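Local coordinates for uncharacterized protein (Bacteroides uniformis, PDB 4JPQ) that is of unknown function but probably binds carbohydrate, as other members of carbohydrate-binding family 9 do, at residues Asp100-Phe105 / Gly118-Arg123; Val94-Asp99 / Ser164-His169; Gly82-Asp87 / Arg112-Gly117; Ser199-Glu204 / Pro211-Thr216; Gly59-Leu64 / Val158-Val163. All blocks are in the same frame, centred on the assembly; numbering follows the deposited sequence. Where two conformers were deposited one is given.

Contact 1: residues Asp100-Phe105 / Gly118-Arg123; sequences DRYYNF and GAVNER. With SO4 (sulfate ion), chain G.
Tyr-102 pairs with Gly-118 through two backbone hydrogen bonds and turns its ring against the chain that follows. Tyr-102 N donates to Gly-118 O and Gly-118 N to Tyr-102 O, each at 3.0 Å. From CB, which touches Phe-214, the side chain sets CG between the backbone N and the carbonyl carbon (chi1 72°), 3.9 Å from Gly-118 O. On the ring beyond it, CD1 lies 3.2 Å from the same oxygen and CE1 3.7 Å from Val-120 CG1, the two side chains crossing at about a right angle. At the tip, OH hydrogen-bonds His-209 ND1, and Arg-124 makes a cation-pi contact with the ring. An alanine here would probably leave His-209 without its hydroxyl partner, Arg-124 without its ring and Val-120 CG1 without its aromatic neighbour. Glu-122 OE2 accepts a nearly straight bond from Ala-119 N on its anti side and faces Arg-101 NH1 at 3.5 Å. The latter is a salt bridge of charges alone, the oxygen lying well out of the guanidinium plane. The contact belongs to an antiparallel strand pair, 102-108 with 113-118, whose second strand leaves the sheet through a type I turn from Ala-119 to Glu-122.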
# COMPACT_ATOMS: atom_id res chain seq x y z
N ASP A 100 15.02 6.83 -10.70
CA ASP A 100 13.84 7.71 -10.56
C ASP A 100 12.49 7.05 -10.78
O ASP A 100 11.47 7.64 -10.41
CB ASP A 100 13.99 8.95 -11.44
CG ASP A 100 15.15 9.84 -11.01
OD1 ASP A 100 15.71 9.65 -9.90
OD2 ASP A 100 15.50 10.74 -11.79
N ARG A 101 12.46 5.85 -11.36
CA ARG A 101 11.21 5.14 -11.55
C ARG A 101 10.69 4.61 -10.22
O ARG A 101 11.47 4.16 -9.36
CB ARG A 101 11.37 3.97 -12.52
CG ARG A 101 11.63 4.34 -13.96
CD ARG A 101 11.49 3.04 -14.79
NE ARG A 101 12.18 2.98 -16.08
CZ ARG A 101 11.64 3.21 -17.30
NH1 ARG A 101 10.36 3.58 -17.47
NH2 ARG A 101 12.43 3.09 -18.38
N TYR A 102 9.37 4.69 -10.04
CA TYR A 102 8.69 4.18 -8.84
C TYR A 102 7.35 3.59 -9.24
O TYR A 102 6.88 3.80 -10.38
CB TYR A 102 8.48 5.28 -7.76
CG TYR A 102 7.42 6.29 -8.11
CD1 TYR A 102 7.70 7.37 -8.97
CD2 TYR A 102 6.12 6.17 -7.60
CE1 TYR A 102 6.71 8.30 -9.30
CE2 TYR A 102 5.13 7.08 -7.95
CZ TYR A 102 5.42 8.14 -8.78
OH TYR A 102 4.44 9.03 -9.10
N TYR A 103 6.75 2.87 -8.29
CA TYR A 103 5.47 2.22 -8.45
C TYR A 103 4.51 2.64 -7.35
O TYR A 103 4.94 2.96 -6.25
CB TYR A 103 5.65 0.71 -8.34
CG TYR A 103 6.52 0.12 -9.41
CD1 TYR A 103 7.91 0.06 -9.27
CD2 TYR A 103 5.95 -0.42 -10.57
CE1 TYR A 103 8.71 -0.52 -10.26
CE2 TYR A 103 6.74 -1.00 -11.56
CZ TYR A 103 8.11 -1.05 -11.40
OH TYR A 103 8.90 -1.62 -12.37
N ASN A 104 3.22 2.63 -7.66
CA ASN A 104 2.18 2.91 -6.66
C ASN A 104 1.13 1.80 -6.73
O ASN A 104 0.57 1.53 -7.80
CB ASN A 104 1.53 4.29 -6.83
CG ASN A 104 0.97 4.54 -8.21
OD1 ASN A 104 1.68 4.37 -9.18
ND2 ASN A 104 -0.30 4.92 -8.31
N PHE A 105 0.91 1.14 -5.60
CA PHE A 105 -0.06 0.07 -5.45
C PHE A 105 -1.15 0.65 -4.58
O PHE A 105 -0.93 0.85 -3.39
CB PHE A 105 0.58 -1.15 -4.76
CG PHE A 105 1.69 -1.77 -5.55
CD1 PHE A 105 2.98 -1.26 -5.46
CD2 PHE A 105 1.46 -2.88 -6.34
CE1 PHE A 105 4.01 -1.85 -6.17
CE2 PHE A 105 2.50 -3.47 -7.06
CZ PHE A 105 3.77 -2.95 -6.97
N GLY A 118 6.65 4.17 -13.32
CA GLY A 118 7.37 5.22 -14.08
C GLY A 118 7.91 6.34 -13.21
O GLY A 118 7.73 6.33 -11.98
N ALA A 119 8.61 7.26 -13.87
CA ALA A 119 9.19 8.45 -13.22
C ALA A 119 8.15 9.56 -13.12
O ALA A 119 7.15 9.54 -13.84
CB ALA A 119 10.41 8.94 -14.01
N VAL A 120 8.38 10.51 -12.22
CA VAL A 120 7.48 11.67 -12.06
C VAL A 120 7.32 12.53 -13.32
O VAL A 120 6.28 13.14 -13.52
CB VAL A 120 7.87 12.60 -10.88
CG1 VAL A 120 7.75 11.87 -9.56
CG2 VAL A 120 9.27 13.20 -11.03
N ASN A 121 8.37 12.56 -14.16
CA ASN A 121 8.43 13.38 -15.37
C ASN A 121 7.85 12.80 -16.67
O ASN A 121 8.02 13.39 -17.76
CB ASN A 121 9.87 13.86 -15.57
CG ASN A 121 10.36 14.73 -14.43
OD1 ASN A 121 9.60 15.50 -13.83
ND2 ASN A 121 11.64 14.63 -14.12
N GLU A 122 7.14 11.67 -16.57
CA GLU A 122 6.49 11.03 -17.72
C GLU A 122 5.12 10.51 -17.32
O GLU A 122 4.83 10.36 -16.12
CB GLU A 122 7.36 9.87 -18.24
CG GLU A 122 7.56 8.69 -17.26
CD GLU A 122 8.51 7.62 -17.76
OE1 GLU A 122 8.98 7.71 -18.93
OE2 GLU A 122 8.82 6.68 -16.98
N ARG A 123 4.28 10.21 -18.32
CA ARG A 123 3.00 9.52 -18.11
C ARG A 123 3.41 8.17 -17.52
O ARG A 123 4.25 7.47 -18.10
CB ARG A 123 2.18 9.34 -19.42
CG ARG A 123 1.15 8.20 -19.41
CD ARG A 123 0.12 8.31 -20.51
NE ARG A 123 -1.02 9.18 -20.13
CZ ARG A 123 -2.20 8.78 -19.61
NH1 ARG A 123 -2.48 7.49 -19.39
NH2 ARG A 123 -3.14 9.71 -19.33
S SO4 G . -2.33 4.06 -19.73
O1 SO4 G . -1.17 4.99 -19.62
O2 SO4 G . -3.13 4.50 -20.88
O3 SO4 G . -1.89 2.65 -19.93
O4 SO4 G . -3.19 4.10 -18.53

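Contact 2: residues Val94-Asp99 / Ser164-His169; sequences VSPEGD and SAFFQH
Val-94, near the end of strand 89-95, places CG1 3.7 Å from Phe-166 CE1. The methyl comes in at the edge of the phenyl ring, near its plane, and the two side chains cross at about a right angle. Pro-96 bridges two rings. Its CB lies over one face of Phe-166, 4.4 Å from CE2, while its CG sits over the centre of the His-169 ring, 4.2 Å from the centroid and only 8° off the normal. The latter is a CH-pi contact made tip to tip. Glu-97 follows, bent at chi2 (92°), and runs past His-169 in the opposite direction, with OE2 3.9 Å from CD2. Beyond Gly-98, the carboxylate of Asp-99 stands at the imidazole edge with its plane perpendicular to the ring. Asp-99 OD1 and OD2 are each 3.5 Å from His-169 NE2, an approach that is not a hydrogen bond, although two nearby carboxylates would tend to favour a protonated imidazole. ND1 of the same ring is hydrogen-bonded to Tyr-103 OH, which would help to hold the ring's rotation. Tyr-103 also meets the ring of Phe-166. Phe-166 to His-169 form a type I turn, so the turn after strand 152-162 packs on the end of strand 89-95 at the margin of the beta-sandwich expected for this family.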
# COMPACT_ATOMS: atom_id res chain seq x y z
N VAL A 94 6.61 2.69 -3.95
CA VAL A 94 7.98 2.17 -3.79
C VAL A 94 8.85 2.26 -5.06
O VAL A 94 8.36 2.00 -6.15
CB VAL A 94 7.92 0.70 -3.26
CG1 VAL A 94 7.24 -0.24 -4.26
CG2 VAL A 94 9.29 0.17 -2.89
N SER A 95 10.12 2.63 -4.88
CA SER A 95 11.15 2.70 -5.94
C SER A 95 12.14 1.60 -5.55
O SER A 95 12.79 1.70 -4.50
CB SER A 95 11.84 4.08 -5.98
OG SER A 95 12.95 4.09 -6.87
N PRO A 96 12.31 0.58 -6.40
CA PRO A 96 13.11 -0.56 -5.98
C PRO A 96 14.60 -0.62 -6.33
O PRO A 96 15.28 -1.51 -5.79
CB PRO A 96 12.40 -1.70 -6.69
CG PRO A 96 12.08 -1.08 -8.02
CD PRO A 96 11.89 0.40 -7.80
N GLU A 97 15.11 0.28 -7.18
CA GLU A 97 16.51 0.17 -7.64
C GLU A 97 17.33 1.45 -7.45
O GLU A 97 18.42 1.56 -8.01
CB GLU A 97 16.51 -0.23 -9.14
CG GLU A 97 17.47 -1.35 -9.59
CD GLU A 97 16.82 -2.74 -9.56
OE1 GLU A 97 16.73 -3.35 -8.46
OE2 GLU A 97 16.41 -3.24 -10.64
N GLY A 98 16.84 2.41 -6.66
CA GLY A 98 17.52 3.69 -6.49
C GLY A 98 17.59 4.59 -7.73
O GLY A 98 18.43 5.49 -7.78
N ASP A 99 16.75 4.32 -8.74
CA ASP A 99 16.63 5.16 -9.94
C ASP A 99 15.36 5.98 -9.73
O ASP A 99 14.69 5.84 -8.69
CB ASP A 99 16.63 4.34 -11.26
CG ASP A 99 15.39 3.45 -11.43
OD1 ASP A 99 14.86 2.91 -10.43
OD2 ASP A 99 14.97 3.28 -12.59
N SER A 164 8.30 -9.94 -9.60
CA SER A 164 7.93 -9.79 -11.03
C SER A 164 6.90 -8.70 -11.29
O SER A 164 6.82 -8.21 -12.42
CB SER A 164 7.41 -11.11 -11.59
OG SER A 164 6.31 -11.59 -10.83
N ALA A 165 6.10 -8.32 -10.29
CA ALA A 165 5.12 -7.21 -10.44
C ALA A 165 5.77 -5.84 -10.61
O ALA A 165 5.07 -4.89 -10.97
CB ALA A 165 4.15 -7.16 -9.29
N PHE A 166 7.08 -5.70 -10.36
CA PHE A 166 7.80 -4.47 -10.70
C PHE A 166 8.04 -4.55 -12.22
O PHE A 166 9.16 -4.75 -12.70
CB PHE A 166 9.10 -4.36 -9.91
CG PHE A 166 8.90 -4.21 -8.42
CD1 PHE A 166 8.10 -3.19 -7.92
CD2 PHE A 166 9.56 -5.04 -7.53
CE1 PHE A 166 7.93 -3.03 -6.55
CE2 PHE A 166 9.41 -4.87 -6.16
CZ PHE A 166 8.59 -3.87 -5.66
N PHE A 167 6.95 -4.33 -12.96
CA PHE A 167 6.87 -4.58 -14.41
C PHE A 167 7.78 -3.82 -15.35
O PHE A 167 7.93 -4.22 -16.51
CB PHE A 167 5.40 -4.55 -14.90
CG PHE A 167 4.74 -3.19 -14.87
CD1 PHE A 167 4.11 -2.72 -13.72
CD2 PHE A 167 4.68 -2.41 -16.02
CE1 PHE A 167 3.49 -1.47 -13.70
CE2 PHE A 167 4.05 -1.17 -16.02
CZ PHE A 167 3.46 -0.70 -14.85
N GLN A 168 8.38 -2.73 -14.86
CA GLN A 168 9.37 -1.95 -15.60
C GLN A 168 10.82 -2.27 -15.17
O GLN A 168 11.74 -1.55 -15.57
CB GLN A 168 9.10 -0.45 -15.44
CG GLN A 168 7.75 0.02 -15.95
CD GLN A 168 7.50 1.50 -15.68
OE1 GLN A 168 8.01 2.07 -14.70
NE2 GLN A 168 6.73 2.14 -16.54
N HIS A 169 11.04 -3.34 -14.39
CA HIS A 169 12.38 -3.76 -13.91
C HIS A 169 12.57 -5.27 -13.96
O HIS A 169 11.61 -6.02 -14.13
CB HIS A 169 12.59 -3.30 -12.46
CG HIS A 169 12.63 -1.81 -12.28
ND1 HIS A 169 11.50 -1.04 -12.16
CD2 HIS A 169 13.67 -0.95 -12.21
CE1 HIS A 169 11.84 0.23 -12.04
NE2 HIS A 169 13.15 0.31 -12.06

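Contact 3: residues Gly82-Asp87 / Arg112-Gly117; sequences GRVWED and RLLIQG. With SO4 (sulfate ion), chain D.
A short 3-10 turn laid across a beta strand brings Val-84 and Trp-85 onto Leu-114, the touching parts running 83° apart. Val-84 does most of the work from the turn. Its CG2 lies 3.8 Å from Leu-114 CB, and its CG1, anti to the carbonyl carbon (chi1 -61°), meets the backbone of Arg-112, 3.8 Å from its O. Leu-114 reaches on to the indole: CD2 comes to the edge of Trp-85, near the ring plane, at 3.7 Å from CZ3. The indole is therefore met here by an aliphatic branch at its rim rather than over its face. One face is taken from within its own segment by Arg-83 CA, 3.6 Å above the plane and toward the rim, while CZ2 lies over one face of the Arg-83 guanidinium. That arginine also forms a salt bridge with Glu-86, and its backbone N donates a straight hydrogen bond of 2.8 Å to O4 of a sulfate, probably from the crystallisation liquor, which Ser-78 N also holds. On the strand side, Glu-106 of strand 102-108 touches Val-84, Trp-85 and Leu-114. The whole is plain apolar packing without a hydrogen bond across it, a connecting loop between strands 72-75 and 89-95 set over strand 113-118 of the beta fold.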
# COMPACT_ATOMS: atom_id res chain seq x y z
N GLY A 82 -9.21 1.06 -11.46
CA GLY A 82 -10.30 1.98 -11.35
C GLY A 82 -9.89 3.16 -10.48
O GLY A 82 -8.73 3.29 -10.08
N ARG A 83 -10.89 3.95 -10.10
CA ARG A 83 -10.72 5.20 -9.35
C ARG A 83 -10.77 4.89 -7.85
O ARG A 83 -11.59 5.41 -7.10
CB ARG A 83 -11.81 6.20 -9.83
CG ARG A 83 -11.76 6.43 -11.36
CD ARG A 83 -12.93 7.20 -11.95
NE ARG A 83 -13.09 8.48 -11.28
CZ ARG A 83 -12.33 9.57 -11.47
NH1 ARG A 83 -11.30 9.56 -12.31
NH2 ARG A 83 -12.60 10.68 -10.79
N VAL A 84 -9.83 4.04 -7.43
CA VAL A 84 -9.79 3.48 -6.06
C VAL A 84 -9.50 4.48 -4.95
O VAL A 84 -9.98 4.31 -3.83
CB VAL A 84 -8.83 2.26 -5.95
CG1 VAL A 84 -9.26 1.14 -6.87
CG2 VAL A 84 -7.37 2.64 -6.22
N TRP A 85 -8.68 5.48 -5.24
CA TRP A 85 -8.35 6.57 -4.30
C TRP A 85 -9.60 7.31 -3.77
O TRP A 85 -9.53 7.97 -2.72
CB TRP A 85 -7.34 7.56 -4.92
CG TRP A 85 -7.87 8.24 -6.13
CD1 TRP A 85 -8.61 9.37 -6.15
CD2 TRP A 85 -7.77 7.79 -7.48
NE1 TRP A 85 -8.99 9.67 -7.44
CE2 TRP A 85 -8.47 8.72 -8.28
CE3 TRP A 85 -7.16 6.69 -8.09
CZ2 TRP A 85 -8.57 8.59 -9.68
CZ3 TRP A 85 -7.25 6.55 -9.48
CH2 TRP A 85 -7.95 7.50 -10.26
N GLU A 86 -10.70 7.24 -4.53
CA GLU A 86 -11.98 7.85 -4.12
C GLU A 86 -12.72 7.03 -3.07
O GLU A 86 -13.46 7.59 -2.25
CB GLU A 86 -12.90 8.02 -5.31
CG GLU A 86 -12.32 8.94 -6.38
CD GLU A 86 -13.24 9.11 -7.55
OE1 GLU A 86 -14.14 8.26 -7.77
OE2 GLU A 86 -13.05 10.10 -8.26
N ASP A 87 -12.53 5.71 -3.14
CA ASP A 87 -13.07 4.75 -2.19
C ASP A 87 -12.15 4.73 -0.96
O ASP A 87 -11.11 5.39 -0.96
CB ASP A 87 -13.10 3.35 -2.84
CG ASP A 87 -13.99 3.28 -4.06
OD1 ASP A 87 -15.10 3.86 -4.03
OD2 ASP A 87 -13.64 2.59 -5.05
N ARG A 112 -10.24 -4.15 -5.02
CA ARG A 112 -9.91 -3.64 -6.35
C ARG A 112 -8.56 -2.94 -6.22
O ARG A 112 -8.37 -2.14 -5.28
CB ARG A 112 -10.92 -2.60 -6.83
CG ARG A 112 -12.36 -3.02 -6.99
CD ARG A 112 -12.58 -4.14 -8.01
NE ARG A 112 -12.64 -5.45 -7.36
CZ ARG A 112 -13.69 -5.93 -6.67
NH1 ARG A 112 -14.81 -5.21 -6.47
NH2 ARG A 112 -13.61 -7.14 -6.14
N LEU A 113 -7.67 -3.20 -7.18
CA LEU A 113 -6.30 -2.67 -7.16
C LEU A 113 -5.93 -1.86 -8.40
O LEU A 113 -6.33 -2.19 -9.51
CB LEU A 113 -5.32 -3.85 -7.08
CG LEU A 113 -3.80 -3.67 -7.18
CD1 LEU A 113 -3.24 -2.97 -5.95
CD2 LEU A 113 -3.14 -5.03 -7.36
N LEU A 114 -5.13 -0.83 -8.16
CA LEU A 114 -4.54 0.03 -9.18
C LEU A 114 -3.03 -0.02 -9.01
O LEU A 114 -2.53 0.07 -7.87
CB LEU A 114 -4.99 1.48 -9.00
CG LEU A 114 -4.25 2.59 -9.77
CD1 LEU A 114 -4.60 2.54 -11.24
CD2 LEU A 114 -4.58 3.96 -9.21
N ILE A 115 -2.31 -0.18 -10.13
CA ILE A 115 -0.85 -0.14 -10.15
C ILE A 115 -0.41 0.73 -11.32
O ILE A 115 -0.90 0.54 -12.42
CB ILE A 115 -0.16 -1.51 -10.35
CG1 ILE A 115 -0.70 -2.58 -9.42
CG2 ILE A 115 1.35 -1.37 -10.12
CD1 ILE A 115 -0.14 -3.97 -9.71
N GLN A 116 0.50 1.66 -11.07
CA GLN A 116 1.17 2.38 -12.14
C GLN A 116 2.67 2.28 -11.90
O GLN A 116 3.11 1.93 -10.79
CB GLN A 116 0.78 3.84 -12.22
CG GLN A 116 -0.68 4.17 -12.48
CD GLN A 116 -0.99 5.57 -11.98
OE1 GLN A 116 -1.29 5.78 -10.79
NE2 GLN A 116 -0.88 6.53 -12.87
N GLY A 117 3.43 2.58 -12.94
CA GLY A 117 4.90 2.54 -12.90
C GLY A 117 5.51 3.64 -13.75
O GLY A 117 4.93 4.03 -14.77
S SO4 D . -14.18 2.51 -11.87
O1 SO4 D . -13.97 3.32 -13.10
O2 SO4 D . -15.63 2.37 -11.56
O3 SO4 D . -13.56 1.15 -12.03
O4 SO4 D . -13.55 3.25 -10.76

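Contact 4: residues Ser199-Glu204 / Pro211-Thr216; sequences SPIGLE and PAFFGT
Aromatic packing of Phe-213 against the backbone of Ile-201 and Gly-202 joins the loop after strand 195-197 to the 3-10 turn that leads into strand 215-219. The phenyl ring lies with one face to the peptide between them: Gly-202 N stands over it, toward the rim, 3.4 Å from CE1. Ile-201 CA adds an off-centre CH-pi contact, 4.2 Å from the ring centroid, and Ile-201 CG1 lies beside Phe-213 CB at 3.9 Å. Farther along, Leu-203 crosses obliquely, bringing CD2 to 4.0 Å from CE2, while Pro-200 O comes to 3.6 Å from CD1. Phe-213 CG, anti to the carbonyl carbon (chi1 -68°), lies 3.9 Å from Ile-201 CA. An alanine in its place would probably leave the peptide of Gly-202 uncovered on this side and Leu-203 without its aromatic neighbour, keeping only the contacts of CB. At the other end, Ser-199 CB packs 4.1 Å from Gly-215 N, and its OG is hydrogen-bonded to Lys-5 N. Trp-42 NE1, bonded to Leu-203 O, and Asn-41 OD1, bonded to Ile-201 N, anchor the same loop. Without a hydrogen bond between them, the segments pack the two ends of the connection between strands 195-197 and 215-219, both paired with strand 178-186 in this beta fold.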
# COMPACT_ATOMS: atom_id res chain seq x y z
N SER A 199 5.80 8.06 6.44
CA SER A 199 6.92 8.99 6.54
C SER A 199 6.36 10.35 6.15
O SER A 199 5.48 10.39 5.26
CB SER A 199 8.09 8.59 5.65
OG SER A 199 9.16 9.50 5.81
N PRO A 200 6.85 11.45 6.79
CA PRO A 200 6.23 12.76 6.51
C PRO A 200 6.53 13.37 5.14
O PRO A 200 7.56 13.05 4.53
CB PRO A 200 6.77 13.67 7.63
CG PRO A 200 7.24 12.73 8.69
CD PRO A 200 7.78 11.56 7.93
N ILE A 201 5.63 14.25 4.70
CA ILE A 201 5.68 14.95 3.41
C ILE A 201 5.54 16.44 3.70
O ILE A 201 4.63 16.84 4.44
CB ILE A 201 4.54 14.50 2.46
CG1 ILE A 201 4.72 13.03 2.07
CG2 ILE A 201 4.49 15.37 1.20
CD1 ILE A 201 3.50 12.40 1.43
N GLY A 202 6.41 17.25 3.08
CA GLY A 202 6.45 18.70 3.29
C GLY A 202 6.02 19.55 2.10
O GLY A 202 6.51 20.66 1.94
N LEU A 203 5.10 19.04 1.28
CA LEU A 203 4.57 19.78 0.14
C LEU A 203 3.43 20.59 0.69
O LEU A 203 2.76 20.16 1.64
CB LEU A 203 4.13 18.83 -0.98
CG LEU A 203 5.27 17.95 -1.55
CD1 LEU A 203 4.72 16.87 -2.46
CD2 LEU A 203 6.32 18.78 -2.27
N GLU A 204 3.15 21.74 0.07
CA GLU A 204 2.10 22.68 0.52
C GLU A 204 0.66 22.12 0.61
O GLU A 204 -0.16 22.68 1.30
CB GLU A 204 2.10 23.98 -0.31
CG GLU A 204 1.82 23.84 -1.80
CD GLU A 204 1.37 25.14 -2.44
OE1 GLU A 204 1.45 26.20 -1.78
OE2 GLU A 204 0.91 25.08 -3.60
N PRO A 211 8.67 10.99 -4.56
CA PRO A 211 9.83 10.17 -4.19
C PRO A 211 10.85 10.81 -3.23
O PRO A 211 11.51 10.08 -2.50
CB PRO A 211 10.50 9.88 -5.53
CG PRO A 211 9.38 9.87 -6.49
CD PRO A 211 8.45 10.95 -6.02
N ALA A 212 10.99 12.14 -3.27
CA ALA A 212 11.87 12.86 -2.33
C ALA A 212 11.50 12.60 -0.86
O ALA A 212 12.39 12.54 -0.02
CB ALA A 212 11.85 14.35 -2.62
N PHE A 213 10.20 12.44 -0.58
CA PHE A 213 9.70 12.22 0.79
C PHE A 213 9.51 10.77 1.22
O PHE A 213 9.08 10.52 2.36
CB PHE A 213 8.45 13.08 1.02
CG PHE A 213 8.76 14.54 1.05
CD1 PHE A 213 9.30 15.12 2.20
CD2 PHE A 213 8.58 15.34 -0.09
CE1 PHE A 213 9.63 16.46 2.23
CE2 PHE A 213 8.90 16.69 -0.06
CZ PHE A 213 9.43 17.25 1.10
N PHE A 214 9.87 9.81 0.35
CA PHE A 214 9.81 8.40 0.71
C PHE A 214 10.79 8.08 1.83
O PHE A 214 11.85 8.69 1.93
CB PHE A 214 10.23 7.44 -0.42
CG PHE A 214 9.29 7.34 -1.61
CD1 PHE A 214 7.94 7.70 -1.56
CD2 PHE A 214 9.77 6.73 -2.78
CE1 PHE A 214 7.14 7.55 -2.70
CE2 PHE A 214 8.97 6.56 -3.90
CZ PHE A 214 7.65 6.97 -3.86
N GLY A 215 10.42 7.09 2.64
CA GLY A 215 11.25 6.56 3.72
C GLY A 215 12.10 5.45 3.14
O GLY A 215 12.02 5.18 1.94
N THR A 216 12.89 4.83 4.02
CA THR A 216 13.82 3.76 3.64
C THR A 216 13.30 2.41 4.12
O THR A 216 12.78 2.29 5.24
CB THR A 216 15.22 4.04 4.22
OG1 THR A 216 15.65 5.33 3.75
CG2 THR A 216 16.23 2.97 3.79

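Contact 5: residues Gly59-Leu64 / Val158-Val163; sequences GREILL and VMVIPV
Ile-62 and Ile-161 form the first of two antiparallel hydrogen-bonded pairs; Leu-64 and selenomethionine Met-159 form the second. Ile-62 N gives Ile-161 O a straight bond of 2.9 Å, returned by Ile-161 N to Ile-62 O. Leu-64 N and Met-159 N likewise reach each other's carbonyl oxygens, and Val-163 N closes the end on Arg-60 O at 2.9 Å. Between them the non-hydrogen-bonded pairs Glu-61/Pro-162 and Leu-63/Val-160 bring CA groups to opposing carbonyls, as in the contact of Glu-61 CA with Ile-161 O at 3.5 Å. The apolar contacts divide by face. Leu-63 CD2 lies alongside Val-160 CG1 (3.7 Å), the two pointing the same way; on the other face Leu-64 CD1 meets Met-159 CE at 3.9 Å and Ile-161 CD1 more obliquely. Ser-17 holds the Glu-61 carboxylate through OE2. In the surrounding fold, Leu-63 and Val-160 face helix 23-29, whereas Leu-64 and Ile-161 pack on Phe-92 of strand 89-95; strand 50-57 pairs with the outer edge of 61-70 and strand 136-139 with that of 152-162.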
# COMPACT_ATOMS: atom_id res chain seq x y z
N GLY A 59 11.62 -13.23 -0.01
CA GLY A 59 12.78 -13.28 -0.90
C GLY A 59 12.29 -13.03 -2.32
O GLY A 59 12.89 -12.26 -3.07
N ARG A 60 11.19 -13.70 -2.70
CA ARG A 60 10.52 -13.53 -3.99
C ARG A 60 9.33 -12.56 -3.90
O ARG A 60 8.90 -12.07 -4.93
CB ARG A 60 9.99 -14.88 -4.52
CG ARG A 60 10.99 -16.05 -4.48
CD ARG A 60 10.40 -17.35 -5.02
NE ARG A 60 9.12 -17.69 -4.37
CZ ARG A 60 8.35 -18.73 -4.68
NH1 ARG A 60 8.72 -19.61 -5.62
NH2 ARG A 60 7.20 -18.91 -4.03
N GLU A 61 8.77 -12.31 -2.70
CA GLU A 61 7.54 -11.50 -2.55
C GLU A 61 7.53 -10.58 -1.34
O GLU A 61 8.10 -10.94 -0.31
CB GLU A 61 6.34 -12.45 -2.39
CG GLU A 61 6.08 -13.37 -3.58
CD GLU A 61 5.70 -14.76 -3.16
OE1 GLU A 61 6.55 -15.47 -2.56
OE2 GLU A 61 4.55 -15.14 -3.44
N ILE A 62 6.86 -9.44 -1.47
CA ILE A 62 6.66 -8.49 -0.37
C ILE A 62 5.26 -8.76 0.16
O ILE A 62 4.31 -8.84 -0.62
CB ILE A 62 6.69 -7.01 -0.83
CG1 ILE A 62 8.04 -6.68 -1.44
CG2 ILE A 62 6.41 -6.08 0.36
CD1 ILE A 62 8.12 -5.31 -2.08
N LEU A 63 5.15 -8.84 1.49
CA LEU A 63 3.92 -9.12 2.20
C LEU A 63 3.52 -7.88 2.99
O LEU A 63 4.26 -7.45 3.87
CB LEU A 63 4.15 -10.27 3.17
CG LEU A 63 4.72 -11.57 2.60
CD1 LEU A 63 4.83 -12.60 3.71
CD2 LEU A 63 3.87 -12.11 1.46
N LEU A 64 2.34 -7.32 2.69
CA LEU A 64 1.77 -6.15 3.38
C LEU A 64 0.46 -6.49 4.04
O LEU A 64 -0.36 -7.16 3.43
CB LEU A 64 1.44 -5.03 2.41
CG LEU A 64 2.53 -4.23 1.76
CD1 LEU A 64 1.89 -3.28 0.77
CD2 LEU A 64 3.31 -3.46 2.82
N VAL A 158 -4.67 -7.11 2.76
CA VAL A 158 -3.39 -7.72 2.49
C VAL A 158 -3.06 -7.68 1.02
O VAL A 158 -3.94 -7.87 0.19
CB VAL A 158 -3.39 -9.19 2.94
CG1 VAL A 158 -2.21 -10.00 2.40
CG2 VAL A 158 -3.42 -9.26 4.45
N MSE A 159 -1.78 -7.45 0.73
CA MSE A 159 -1.24 -7.47 -0.62
C MSE A 159 -0.00 -8.33 -0.58
O MSE A 159 0.85 -8.15 0.30
CB MSE A 159 -0.84 -6.07 -1.10
CG MSE A 159 -2.05 -5.21 -1.44
SE MSE A 159 -1.44 -3.59 -2.36
CE MSE A 159 -1.51 -2.23 -0.93
N VAL A 160 0.09 -9.27 -1.51
CA VAL A 160 1.28 -10.12 -1.70
C VAL A 160 1.83 -9.68 -3.06
O VAL A 160 1.25 -10.00 -4.10
CB VAL A 160 0.92 -11.61 -1.68
CG1 VAL A 160 2.17 -12.47 -1.85
CG2 VAL A 160 0.20 -11.96 -0.40
N ILE A 161 2.91 -8.91 -3.05
CA ILE A 161 3.48 -8.31 -4.26
C ILE A 161 4.72 -9.10 -4.73
O ILE A 161 5.78 -8.97 -4.12
CB ILE A 161 3.85 -6.83 -4.01
CG1 ILE A 161 2.60 -6.03 -3.62
CG2 ILE A 161 4.50 -6.20 -5.24
CD1 ILE A 161 2.89 -4.65 -3.06
N PRO A 162 4.58 -9.94 -5.79
CA PRO A 162 5.77 -10.64 -6.26
C PRO A 162 6.78 -9.69 -6.89
O PRO A 162 6.39 -8.66 -7.45
CB PRO A 162 5.23 -11.60 -7.33
CG PRO A 162 3.78 -11.70 -7.04
CD PRO A 162 3.42 -10.30 -6.62
N VAL A 163 8.04 -10.06 -6.82
CA VAL A 163 9.14 -9.27 -7.37
C VAL A 163 8.93 -8.99 -8.89
O VAL A 163 9.27 -7.92 -9.39
CB VAL A 163 10.47 -9.98 -7.03
CG1 VAL A 163 10.70 -11.23 -7.90
CG2 VAL A 163 11.62 -9.03 -7.15

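Contacts 1 and 2 lie about 10 Å apart, centre to centre, and are tied through Tyr-103, whose OH is 2.7 Å from His-169 ND1. Contact 1 is joined to contact 3 by Asn-104 ND2 and Gln-116 OE1, 2.8 Å apart, and to contact 4 by packing of Val-120 and Tyr-102 on Pro-211. Contact 5 reaches contact 2 through Ile-62 CD1, 3.9 Å from Phe-166 CZ, and contact 1 through Phe-105. Contact 4 is the remotest from contact 5, about 23 Å between centres. In contact 3 the side chain of Trp-85 is about 6 Å from a bound CXS (3-cyclohexyl-1-propylsulfonic acid), probably from the crystallisation liquor.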